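Local coordinates for protein malate dehydrogenase (Picrophilus torridus, PDB 4BGV) that probably catalyses the reversible, NAD-dependent oxidation of malate to oxaloacetate, a step of the tricarboxylic acid cycle, at residues M130-Y135 against K310-A315. Numbering follows the deposited sequence.
Sequences MAYAIY and KNSAIA
The ring of Tyr132 meets Ser312 and Ala315, one turn apart on the facing helix. Its apolar contact is at the ring edge, where CD2 lies 4.1 Å from the methyl CB of Ala315. The methylene CB of Ser312 makes a van der Waals contact from out of the ring plane, over the CD2-CE2 side, 4.0 Å from CE2 of Tyr132. With CG anti to the backbone N (chi1 -175°), the ring reaches across the gap between segments 130-135 and 310-315, whose nearest CA atoms, those of Tyr132 and Ser312, are 7.3 Å apart. The polar atom nearest the ring is the backbone O of Ser312, 3.6 Å from CE2 of Tyr132 and near the ring plane; no hydrogen bond joins the two segments. The hydroxyl of Tyr132 is instead hydrogen-bonded to Asp316 OD1, just beyond Ala315, while Ser312 OG turns back to Val308 O of its own helix. Phe273 of strand 272-281 also packs on Tyr132. Replacing Tyr132 by an alanine would probably leave Asp316 without its phenol partner and open a gap beside Ser312 and Ala315. Helix 127-138 of the Rossmann-type NAD-binding domain is thereby packed against helix 295-321, the long C-terminal helix characteristic of the LDH/MDH fold.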
ATOM      1  N   MET A 130     -19.863  23.346 -14.350  1.00 13.35           N
ATOM      2  CA  MET A 130     -18.485  23.814 -14.500  1.00 14.77           C
ATOM      3  C   MET A 130     -17.724  23.002 -15.550  1.00 15.56           C
ATOM      4  O   MET A 130     -16.880  23.554 -16.251  1.00 13.10           O
ATOM      5  CB  MET A 130     -17.739  23.833 -13.160  1.00 15.56           C
ATOM      6  CG  MET A 130     -18.329  24.816 -12.153  1.00 12.58           C
ATOM      7  SD  MET A 130     -18.586  26.475 -12.812  1.00 16.85           S
ATOM      8  CE  MET A 130     -20.202  26.854 -12.153  1.00 21.59           C
ATOM      9  N   ALA A 131     -18.030  21.707 -15.668  1.00 10.38           N
ATOM     10  CA  ALA A 131     -17.484  20.900 -16.755  1.00 13.27           C
ATOM     11  C   ALA A 131     -17.988  21.399 -18.107  1.00 11.56           C
ATOM     12  O   ALA A 131     -17.244  21.464 -19.086  1.00 12.73           O
ATOM     13  CB  ALA A 131     -17.833  19.406 -16.564  1.00 13.69           C
ATOM     14  N   TYR A 132     -19.269  21.744 -18.160  1.00 14.03           N
ATOM     15  CA  TYR A 132     -19.851  22.325 -19.368  1.00 11.64           C
ATOM     16  C   TYR A 132     -19.126  23.616 -19.745  1.00 11.90           C
ATOM     17  O   TYR A 132     -18.764  23.818 -20.903  1.00 14.78           O
ATOM     18  CB  TYR A 132     -21.348  22.552 -19.161  1.00 12.14           C
ATOM     19  CG  TYR A 132     -22.096  23.043 -20.378  1.00 12.81           C
ATOM     20  CD1 TYR A 132     -22.089  22.320 -21.576  1.00 13.92           C
ATOM     21  CD2 TYR A 132     -22.814  24.223 -20.331  1.00 15.49           C
ATOM     22  CE1 TYR A 132     -22.780  22.776 -22.691  1.00 14.11           C
ATOM     23  CE2 TYR A 132     -23.507  24.684 -21.431  1.00 20.97           C
ATOM     24  CZ  TYR A 132     -23.490  23.959 -22.605  1.00 20.70           C
ATOM     25  OH  TYR A 132     -24.187  24.438 -23.684  1.00 19.89           O
ATOM     26  N   ALA A 133     -18.856  24.462 -18.755  1.00 12.64           N
ATOM     27  CA  ALA A 133     -18.110  25.692 -19.012  1.00 13.39           C
ATOM     28  C   ALA A 133     -16.683  25.410 -19.500  1.00 14.33           C
ATOM     29  O   ALA A 133     -16.184  26.080 -20.405  1.00 13.55           O
ATOM     30  CB  ALA A 133     -18.085  26.577 -17.767  1.00 12.35           C
ATOM     31  N   ILE A 134     -16.024  24.431 -18.889  1.00 11.53           N
ATOM     32  CA  ILE A 134     -14.667  24.069 -19.308  1.00 15.51           C
ATOM     33  C   ILE A 134     -14.680  23.609 -20.771  1.00 15.95           C
ATOM     34  O   ILE A 134     -13.790  23.959 -21.556  1.00 14.90           O
ATOM     35  CB  ILE A 134     -14.049  22.996 -18.379  1.00 14.81           C
ATOM     36  CG1 ILE A 134     -13.676  23.606 -17.017  1.00 15.01           C
ATOM     37  CG2 ILE A 134     -12.807  22.344 -19.017  1.00 13.03           C
ATOM     38  CD1 ILE A 134     -12.494  24.618 -17.056  1.00 10.58           C
ATOM     39  N   TYR A 135     -15.715  22.853 -21.132  1.00 11.17           N
ATOM     40  CA  TYR A 135     -15.903  22.370 -22.487  1.00 14.40           C
ATOM     41  C   TYR A 135     -16.074  23.543 -23.455  1.00 15.00           C
ATOM     42  O   TYR A 135     -15.403  23.619 -24.474  1.00 15.07           O
ATOM     43  CB  TYR A 135     -17.138  21.449 -22.545  1.00 13.18           C
ATOM     44  CG  TYR A 135     -17.543  21.072 -23.951  1.00 13.89           C
ATOM     45  CD1 TYR A 135     -16.608  20.544 -24.839  1.00 14.31           C
ATOM     46  CD2 TYR A 135     -18.850  21.235 -24.393  1.00 17.15           C
ATOM     47  CE1 TYR A 135     -16.966  20.191 -26.128  1.00 18.72           C
ATOM     48  CE2 TYR A 135     -19.220  20.875 -25.686  1.00 21.11           C
ATOM     49  CZ  TYR A 135     -18.265  20.357 -26.546  1.00 22.58           C
ATOM     50  OH  TYR A 135     -18.605  19.991 -27.832  1.00 24.42           O
ATOM     51  N   LYS A 310     -31.402  24.395 -16.733  1.00 20.71           N
ATOM     52  CA  LYS A 310     -31.550  25.794 -16.346  1.00 22.95           C
ATOM     53  C   LYS A 310     -30.184  26.449 -16.126  1.00 20.56           C
ATOM     54  O   LYS A 310     -29.916  27.549 -16.620  1.00 21.02           O
ATOM     55  CB  LYS A 310     -32.395  25.894 -15.077  1.00 26.17           C
ATOM     56  CG  LYS A 310     -32.735  27.311 -14.654  1.00 37.82           C
ATOM     57  CD  LYS A 310     -31.908  27.746 -13.459  1.00 41.42           C
ATOM     58  CE  LYS A 310     -32.201  26.885 -12.243  1.00 44.72           C
ATOM     59  NZ  LYS A 310     -31.294  27.234 -11.114  1.00 46.37           N
ATOM     60  N   ASN A 311     -29.330  25.780 -15.366  1.00 19.69           N
ATOM     61  CA  ASN A 311     -28.003  26.310 -15.086  1.00 19.03           C
ATOM     62  C   ASN A 311     -27.083  26.296 -16.308  1.00 26.37           C
ATOM     63  O   ASN A 311     -26.205  27.157 -16.440  1.00 20.59           O
ATOM     64  CB  ASN A 311     -27.355  25.554 -13.922  1.00 19.02           C
ATOM     65  CG  ASN A 311     -27.967  25.915 -12.582  1.00 20.64           C
ATOM     66  OD1 ASN A 311     -28.503  27.004 -12.414  1.00 23.65           O
ATOM     67  ND2 ASN A 311     -27.868  25.004 -11.616  1.00 25.35           N
ATOM     68  N   SER A 312     -27.277  25.319 -17.193  1.00 22.01           N
ATOM     69  CA  SER A 312     -26.475  25.242 -18.408  1.00 21.70           C
ATOM     70  C   SER A 312     -26.851  26.382 -19.355  1.00 21.14           C
ATOM     71  O   SER A 312     -26.002  26.911 -20.081  1.00 21.20           O
ATOM     72  CB  SER A 312     -26.645  23.886 -19.100  1.00 20.15           C
ATOM     73  OG  SER A 312     -26.238  22.816 -18.253  1.00 15.93           O
ATOM     74  N   ALA A 313     -28.127  26.754 -19.341  1.00 18.51           N
ATOM     75  CA  ALA A 313     -28.608  27.870 -20.147  1.00 19.74           C
ATOM     76  C   ALA A 313     -28.003  29.181 -19.639  1.00 21.15           C
ATOM     77  O   ALA A 313     -27.701  30.090 -20.417  1.00 21.91           O
ATOM     78  CB  ALA A 313     -30.128  27.930 -20.106  1.00 21.12           C
ATOM     79  N   ILE A 314     -27.838  29.272 -18.324  1.00 20.11           N
ATOM     80  CA  ILE A 314     -27.163  30.416 -17.714  1.00 23.86           C
ATOM     81  C   ILE A 314     -25.707  30.490 -18.190  1.00 22.65           C
ATOM     82  O   ILE A 314     -25.204  31.573 -18.506  1.00 21.05           O
ATOM     83  CB  ILE A 314     -27.251  30.358 -16.169  1.00 21.27           C
ATOM     84  CG1 ILE A 314     -28.703  30.575 -15.726  1.00 22.79           C
ATOM     85  CG2 ILE A 314     -26.327  31.395 -15.524  1.00 27.71           C
ATOM     86  CD1 ILE A 314     -28.935  30.364 -14.254  1.00 31.63           C
ATOM     87  N   ALA A 315     -25.046  29.334 -18.268  1.00 19.77           N
ATOM     88  CA  ALA A 315     -23.680  29.274 -18.787  1.00 21.65           C
ATOM     89  C   ALA A 315     -23.605  29.710 -20.254  1.00 23.62           C
ATOM     90  O   ALA A 315     -22.724  30.495 -20.631  1.00 22.29           O
ATOM     91  CB  ALA A 315     -23.099  27.888 -18.605  1.00 17.37           C
TER